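Fructosamine deglycase FrlB (Bacillus subtilis, PDB 3EUA) converts a range of fructosamine 6-phosphates into glucose 6-phosphate and a free amino acid. Local coordinates at residues Leu132-Gln143 with Ile162-Tyr172. Numbering follows the deposited sequence.
Sequences LAINTNYGVLYQ and IEGLDQLQAVY
Gln169 reaches from the helix 162-172 to the 3-10 turn 133-135, where its OE1 accepts a hydrogen bond from Ala133 N at 2.7 Å. The bond is bent (137° at the hydrogen), and the donor lies slightly off the carbonyl plane. A first torsion of -172° and a bend at chi2 bring OE1 to Ala133 N, while CG lies against Leu132 CD2, the two side chains crossing nearly perpendicularly; NE2 of the same amide is bonded to Glu173 OE2, which helps set its orientation. Beside this bond, the methyl of Ala133 touches Leu168 CB and, obliquely, the Tyr172 ring (Ala133 CB to Tyr172 CE2 3.6 Å). One turn back, Leu165 packs CB against Ile134 CB at 4.0 Å and sends CD1 over to Gly139 O and Tyr142 CB, while CD2 lies at the edge of the Tyr142 ring. Ile134 CD1 extends to Ile162 O and CG2. Behind this layer, Thr136 N-caps helix 137-143 through a weak bond from Gly139 N, and its OG1 donates to a lone pair of Ala133 O at 2.7 Å, a carbonyl that also accepts from Thr136 N. Gln143 NE2 adds a weak bond to Ile134 O, its OE1 being held by Asn10 N. Replacing Gln169 by alanine is likely to leave Ala133 N without this acceptor and to take away the CG that packs against Leu132 CD2. The axes of helix 137-143 and helix 162-172 run nearly antiparallel (170°), with the 3-10 turn and the side chain of Leu165 filling much of the interface; the Gln169 bond, the one hydrogen bond between the two segments, ties the start of the turn to the helix.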
ATOM      1  N   LEU A 132       6.234 -22.340 -17.992  1.00 22.69           N
ATOM      2  CA  LEU A 132       5.966 -21.337 -19.032  1.00 21.73           C
ATOM      3  C   LEU A 132       5.117 -20.231 -18.381  1.00 20.82           C
ATOM      4  O   LEU A 132       4.312 -20.495 -17.487  1.00 19.31           O
ATOM      5  CB  LEU A 132       5.299 -21.969 -20.245  1.00 21.80           C
ATOM      6  CG  LEU A 132       6.074 -23.144 -20.817  1.00 22.54           C
ATOM      7  CD1 LEU A 132       5.308 -23.694 -22.026  1.00 23.86           C
ATOM      8  CD2 LEU A 132       7.507 -22.789 -21.181  1.00 22.46           C
ATOM      9  N   ALA A 133       5.296 -18.994 -18.846  1.00 19.85           N
ATOM     10  CA  ALA A 133       4.596 -17.839 -18.263  1.00 19.48           C
ATOM     11  C   ALA A 133       3.117 -18.052 -17.954  1.00 19.35           C
ATOM     12  O   ALA A 133       2.662 -17.768 -16.817  1.00 19.54           O
ATOM     13  CB  ALA A 133       4.759 -16.559 -19.149  1.00 17.65           C
ATOM     14  N   ILE A 134       2.382 -18.561 -18.932  1.00 18.78           N
ATOM     15  CA  ILE A 134       0.946 -18.758 -18.791  1.00 18.95           C
ATOM     16  C   ILE A 134       0.561 -19.690 -17.615  1.00 19.40           C
ATOM     17  O   ILE A 134      -0.502 -19.589 -17.034  1.00 19.13           O
ATOM     18  CB  ILE A 134       0.399 -19.287 -20.086  1.00 18.63           C
ATOM     19  CG1 ILE A 134      -1.129 -19.435 -20.003  1.00 18.37           C
ATOM     20  CG2 ILE A 134       1.118 -20.639 -20.486  1.00 18.71           C
ATOM     21  CD1 ILE A 134      -1.759 -19.506 -21.438  1.00 16.51           C
ATOM     22  N   ASN A 135       1.467 -20.609 -17.273  1.00 19.88           N
ATOM     23  CA  ASN A 135       1.234 -21.580 -16.198  1.00 20.24           C
ATOM     24  C   ASN A 135       1.827 -21.223 -14.836  1.00 20.11           C
ATOM     25  O   ASN A 135       1.727 -21.994 -13.854  1.00 20.43           O
ATOM     26  CB  ASN A 135       1.842 -22.933 -16.629  1.00 20.76           C
ATOM     27  CG  ASN A 135       1.241 -23.443 -17.946  1.00 20.61           C
ATOM     28  OD1 ASN A 135       0.042 -23.316 -18.167  1.00 19.69           O
ATOM     29  ND2 ASN A 135       2.080 -23.966 -18.827  1.00 18.03           N
ATOM     30  N   THR A 136       2.516 -20.086 -14.778  1.00 20.28           N
ATOM     31  CA  THR A 136       3.138 -19.641 -13.542  1.00 19.63           C
ATOM     32  C   THR A 136       2.082 -19.016 -12.631  1.00 19.66           C
ATOM     33  O   THR A 136       0.942 -18.824 -13.019  1.00 19.22           O
ATOM     34  CB  THR A 136       4.249 -18.574 -13.789  1.00 19.90           C
ATOM     35  OG1 THR A 136       3.652 -17.425 -14.375  1.00 19.04           O
ATOM     36  CG2 THR A 136       5.444 -19.098 -14.684  1.00 19.19           C
ATOM     37  N   ASN A 137       2.478 -18.695 -11.407  1.00 20.02           N
ATOM     38  CA  ASN A 137       1.566 -18.061 -10.446  1.00 19.55           C
ATOM     39  C   ASN A 137       0.918 -16.794 -11.060  1.00 19.46           C
ATOM     40  O   ASN A 137      -0.303 -16.617 -11.041  1.00 18.47           O
ATOM     41  CB  ASN A 137       2.226 -17.810  -9.082  1.00 19.94           C
ATOM     42  CG  ASN A 137       3.510 -16.963  -9.150  1.00 20.57           C
ATOM     43  OD1 ASN A 137       3.969 -16.579 -10.222  1.00 21.45           O
ATOM     44  ND2 ASN A 137       4.077 -16.645  -7.968  1.00 24.79           N
ATOM     45  N   TYR A 138       1.718 -15.933 -11.671  1.00 19.41           N
ATOM     46  CA  TYR A 138       1.133 -14.761 -12.334  1.00 19.18           C
ATOM     47  C   TYR A 138       0.175 -15.146 -13.480  1.00 19.41           C
ATOM     48  O   TYR A 138      -0.867 -14.460 -13.710  1.00 19.33           O
ATOM     49  CB  TYR A 138       2.217 -13.883 -12.900  1.00 20.42           C
ATOM     50  CG  TYR A 138       2.914 -12.926 -11.936  1.00 20.87           C
ATOM     51  CD1 TYR A 138       2.329 -11.711 -11.616  1.00 19.56           C
ATOM     52  CD2 TYR A 138       4.191 -13.189 -11.457  1.00 21.22           C
ATOM     53  CE1 TYR A 138       2.947 -10.799 -10.789  1.00 20.94           C
ATOM     54  CE2 TYR A 138       4.851 -12.258 -10.612  1.00 21.88           C
ATOM     55  CZ  TYR A 138       4.209 -11.072 -10.277  1.00 23.11           C
ATOM     56  OH  TYR A 138       4.823 -10.153  -9.461  1.00 21.15           O
ATOM     57  N   GLY A 139       0.521 -16.215 -14.211  1.00 18.63           N
ATOM     58  CA  GLY A 139      -0.302 -16.681 -15.343  1.00 18.68           C
ATOM     59  C   GLY A 139      -1.648 -17.162 -14.909  1.00 18.71           C
ATOM     60  O   GLY A 139      -2.668 -16.727 -15.434  1.00 18.88           O
ATOM     61  N   VAL A 140      -1.645 -18.059 -13.929  1.00 18.53           N
ATOM     62  CA  VAL A 140      -2.873 -18.663 -13.402  1.00 18.30           C
ATOM     63  C   VAL A 140      -3.753 -17.605 -12.767  1.00 18.19           C
ATOM     64  O   VAL A 140      -4.952 -17.646 -12.906  1.00 18.04           O
ATOM     65  CB  VAL A 140      -2.536 -19.816 -12.390  1.00 18.27           C
ATOM     66  CG1 VAL A 140      -3.738 -20.219 -11.548  1.00 18.96           C
ATOM     67  CG2 VAL A 140      -1.933 -21.051 -13.137  1.00 18.18           C
ATOM     68  N   LEU A 141      -3.136 -16.654 -12.078  1.00 18.47           N
ATOM     69  CA  LEU A 141      -3.883 -15.568 -11.439  1.00 18.84           C
ATOM     70  C   LEU A 141      -4.644 -14.766 -12.491  1.00 18.85           C
ATOM     71  O   LEU A 141      -5.828 -14.447 -12.310  1.00 19.12           O
ATOM     72  CB  LEU A 141      -2.947 -14.666 -10.636  1.00 19.58           C
ATOM     73  CG  LEU A 141      -3.563 -13.430  -9.955  1.00 20.11           C
ATOM     74  CD1 LEU A 141      -4.876 -13.778  -9.289  1.00 20.29           C
ATOM     75  CD2 LEU A 141      -2.555 -12.853  -8.940  1.00 19.17           C
ATOM     76  N   TYR A 142      -3.981 -14.424 -13.579  1.00 19.07           N
ATOM     77  CA  TYR A 142      -4.664 -13.722 -14.660  1.00 18.96           C
ATOM     78  C   TYR A 142      -5.749 -14.575 -15.363  1.00 19.28           C
ATOM     79  O   TYR A 142      -6.762 -14.048 -15.812  1.00 19.68           O
ATOM     80  CB  TYR A 142      -3.684 -13.129 -15.689  1.00 19.72           C
ATOM     81  CG  TYR A 142      -3.109 -11.764 -15.368  1.00 18.23           C
ATOM     82  CD1 TYR A 142      -3.662 -10.928 -14.376  1.00 20.44           C
ATOM     83  CD2 TYR A 142      -2.175 -11.191 -16.231  1.00 22.14           C
ATOM     84  CE1 TYR A 142      -3.172  -9.635 -14.158  1.00 18.95           C
ATOM     85  CE2 TYR A 142      -1.673  -9.876 -16.026  1.00 19.42           C
ATOM     86  CZ  TYR A 142      -2.168  -9.126 -14.982  1.00 19.97           C
ATOM     87  OH  TYR A 142      -1.706  -7.865 -14.784  1.00 19.45           O
ATOM     88  N   GLN A 143      -5.550 -15.878 -15.490  1.00 18.72           N
ATOM     89  CA  GLN A 143      -6.614 -16.724 -16.041  1.00 18.92           C
ATOM     90  C   GLN A 143      -7.888 -16.553 -15.191  1.00 18.58           C
ATOM     91  O   GLN A 143      -9.010 -16.368 -15.719  1.00 18.38           O
ATOM     92  CB  GLN A 143      -6.187 -18.194 -16.060  1.00 18.65           C
ATOM     93  CG  GLN A 143      -5.007 -18.550 -16.962  1.00 19.38           C
ATOM     94  CD  GLN A 143      -4.582 -20.006 -16.809  1.00 20.24           C
ATOM     95  OE1 GLN A 143      -5.419 -20.877 -16.628  1.00 21.31           O
ATOM     96  NE2 GLN A 143      -3.280 -20.274 -16.911  1.00 20.58           N
ATOM     97  N   ILE A 162      -5.282 -14.158 -22.533  1.00 21.72           N
ATOM     98  CA  ILE A 162      -4.816 -15.548 -22.627  1.00 22.45           C
ATOM     99  C   ILE A 162      -3.816 -15.723 -23.765  1.00 22.53           C
ATOM    100  O   ILE A 162      -2.774 -16.355 -23.568  1.00 22.31           O
ATOM    101  CB  ILE A 162      -5.949 -16.568 -22.823  1.00 22.44           C
ATOM    102  CG1 ILE A 162      -6.952 -16.521 -21.701  1.00 23.87           C
ATOM    103  CG2 ILE A 162      -5.418 -17.990 -22.779  1.00 23.38           C
ATOM    104  CD1 ILE A 162      -6.314 -16.768 -20.326  1.00 26.12           C
ATOM    105  N   GLU A 163      -4.098 -15.159 -24.929  1.00 22.95           N
ATOM    106  CA  GLU A 163      -3.137 -15.244 -26.042  1.00 23.34           C
ATOM    107  C   GLU A 163      -1.843 -14.531 -25.649  1.00 23.00           C
ATOM    108  O   GLU A 163      -0.735 -14.999 -25.949  1.00 23.00           O
ATOM    109  CB  GLU A 163      -3.672 -14.625 -27.350  1.00 23.76           C
ATOM    110  CG  GLU A 163      -4.824 -15.370 -28.044  1.00 24.23           C
ATOM    111  N   GLY A 164      -1.977 -13.391 -24.974  1.00 22.41           N
ATOM    112  CA  GLY A 164      -0.799 -12.629 -24.541  1.00 22.01           C
ATOM    113  C   GLY A 164       0.061 -13.450 -23.597  1.00 21.07           C
ATOM    114  O   GLY A 164       1.292 -13.496 -23.730  1.00 21.15           O
ATOM    115  N   LEU A 165      -0.571 -14.096 -22.625  1.00 20.86           N
ATOM    116  CA  LEU A 165       0.154 -14.951 -21.701  1.00 20.81           C
ATOM    117  C   LEU A 165       0.895 -16.074 -22.431  1.00 21.22           C
ATOM    118  O   LEU A 165       2.048 -16.357 -22.115  1.00 20.75           O
ATOM    119  CB  LEU A 165      -0.765 -15.536 -20.655  1.00 20.89           C
ATOM    120  CG  LEU A 165      -1.189 -14.623 -19.484  1.00 20.13           C
ATOM    121  CD1 LEU A 165      -2.279 -15.302 -18.700  1.00 18.74           C
ATOM    122  CD2 LEU A 165       0.015 -14.253 -18.564  1.00 16.52           C
ATOM    123  N   ASP A 166       0.255 -16.661 -23.437  1.00 21.63           N
ATOM    124  CA  ASP A 166       0.868 -17.748 -24.215  1.00 22.57           C
ATOM    125  C   ASP A 166       2.100 -17.233 -24.971  1.00 22.49           C
ATOM    126  O   ASP A 166       3.148 -17.908 -25.001  1.00 23.61           O
ATOM    127  CB  ASP A 166      -0.130 -18.360 -25.182  1.00 23.43           C
ATOM    128  CG  ASP A 166       0.358 -19.700 -25.769  1.00 26.97           C
ATOM    129  OD1 ASP A 166       1.083 -20.428 -25.043  1.00 30.35           O
ATOM    130  OD2 ASP A 166      -0.032 -20.028 -26.916  1.00 27.39           O
ATOM    131  N   GLN A 167       1.988 -16.030 -25.536  1.00 22.00           N
ATOM    132  CA  GLN A 167       3.096 -15.376 -26.249  1.00 21.88           C
ATOM    133  C   GLN A 167       4.144 -14.758 -25.309  1.00 21.14           C
ATOM    134  O   GLN A 167       5.258 -14.438 -25.736  1.00 20.56           O
ATOM    135  CB  GLN A 167       2.548 -14.256 -27.109  1.00 21.71           C
ATOM    136  CG  GLN A 167       1.642 -14.718 -28.212  1.00 25.59           C
ATOM    137  CD  GLN A 167       2.376 -15.419 -29.344  1.00 27.86           C
ATOM    138  OE1 GLN A 167       3.571 -15.220 -29.555  1.00 30.01           O
ATOM    139  NE2 GLN A 167       1.640 -16.205 -30.114  1.00 32.88           N
ATOM    140  N   LEU A 168       3.824 -14.622 -24.021  1.00 20.31           N
ATOM    141  CA  LEU A 168       4.733 -13.946 -23.090  1.00 19.94           C
ATOM    142  C   LEU A 168       6.016 -14.736 -22.775  1.00 20.26           C
ATOM    143  O   LEU A 168       7.032 -14.143 -22.424  1.00 20.22           O
ATOM    144  CB  LEU A 168       4.007 -13.600 -21.781  1.00 20.12           C
ATOM    145  CG  LEU A 168       4.569 -12.391 -21.049  1.00 19.68           C
ATOM    146  CD1 LEU A 168       4.336 -11.128 -21.933  1.00 20.83           C
ATOM    147  CD2 LEU A 168       3.920 -12.251 -19.698  1.00 20.48           C
ATOM    148  N   GLN A 169       5.996 -16.064 -22.885  1.00 20.57           N
ATOM    149  CA  GLN A 169       7.221 -16.801 -22.596  1.00 20.95           C
ATOM    150  C   GLN A 169       8.310 -16.390 -23.583  1.00 20.63           C
ATOM    151  O   GLN A 169       9.444 -16.246 -23.188  1.00 20.92           O
ATOM    152  CB  GLN A 169       7.041 -18.313 -22.605  1.00 21.59           C
ATOM    153  CG  GLN A 169       8.278 -19.093 -22.106  1.00 22.18           C
ATOM    154  CD  GLN A 169       8.642 -18.780 -20.686  1.00 23.67           C
ATOM    155  OE1 GLN A 169       7.762 -18.520 -19.846  1.00 23.90           O
ATOM    156  NE2 GLN A 169       9.954 -18.849 -20.370  1.00 26.30           N
ATOM    157  N   ALA A 170       7.969 -16.183 -24.855  1.00 20.59           N
ATOM    158  CA  ALA A 170       8.960 -15.771 -25.840  1.00 20.57           C
ATOM    159  C   ALA A 170       9.503 -14.382 -25.474  1.00 20.48           C
ATOM    160  O   ALA A 170      10.692 -14.099 -25.673  1.00 20.22           O
ATOM    161  CB  ALA A 170       8.360 -15.771 -27.239  1.00 21.15           C
ATOM    162  N   VAL A 171       8.636 -13.538 -24.904  1.00 20.69           N
ATOM    163  CA  VAL A 171       9.035 -12.190 -24.457  1.00 20.44           C
ATOM    164  C   VAL A 171      10.074 -12.324 -23.332  1.00 20.87           C
ATOM    165  O   VAL A 171      11.091 -11.619 -23.340  1.00 20.48           O
ATOM    166  CB  VAL A 171       7.823 -11.326 -23.958  1.00 20.90           C
ATOM    167  CG1 VAL A 171       8.270  -9.895 -23.646  1.00 18.73           C
ATOM    168  CG2 VAL A 171       6.663 -11.294 -25.005  1.00 19.49           C
ATOM    169  N   TYR A 172       9.797 -13.215 -22.374  1.00 20.38           N
ATOM    170  CA  TYR A 172      10.720 -13.514 -21.276  1.00 20.30           C
ATOM    171  C   TYR A 172      12.081 -13.914 -21.803  1.00 20.52           C
ATOM    172  O   TYR A 172      13.083 -13.390 -21.378  1.00 20.33           O
ATOM    173  CB  TYR A 172      10.177 -14.675 -20.474  1.00 19.52           C
ATOM    174  CG  TYR A 172       9.071 -14.416 -19.478  1.00 19.87           C
ATOM    175  CD1 TYR A 172       8.313 -13.250 -19.464  1.00 19.70           C
ATOM    176  CD2 TYR A 172       8.747 -15.405 -18.586  1.00 18.60           C
ATOM    177  CE1 TYR A 172       7.280 -13.074 -18.521  1.00 20.16           C
ATOM    178  CE2 TYR A 172       7.752 -15.247 -17.650  1.00 21.74           C
ATOM    179  CZ  TYR A 172       7.018 -14.097 -17.612  1.00 19.66           C
ATOM    180  OH  TYR A 172       6.021 -14.052 -16.665  1.00 20.53           O
TER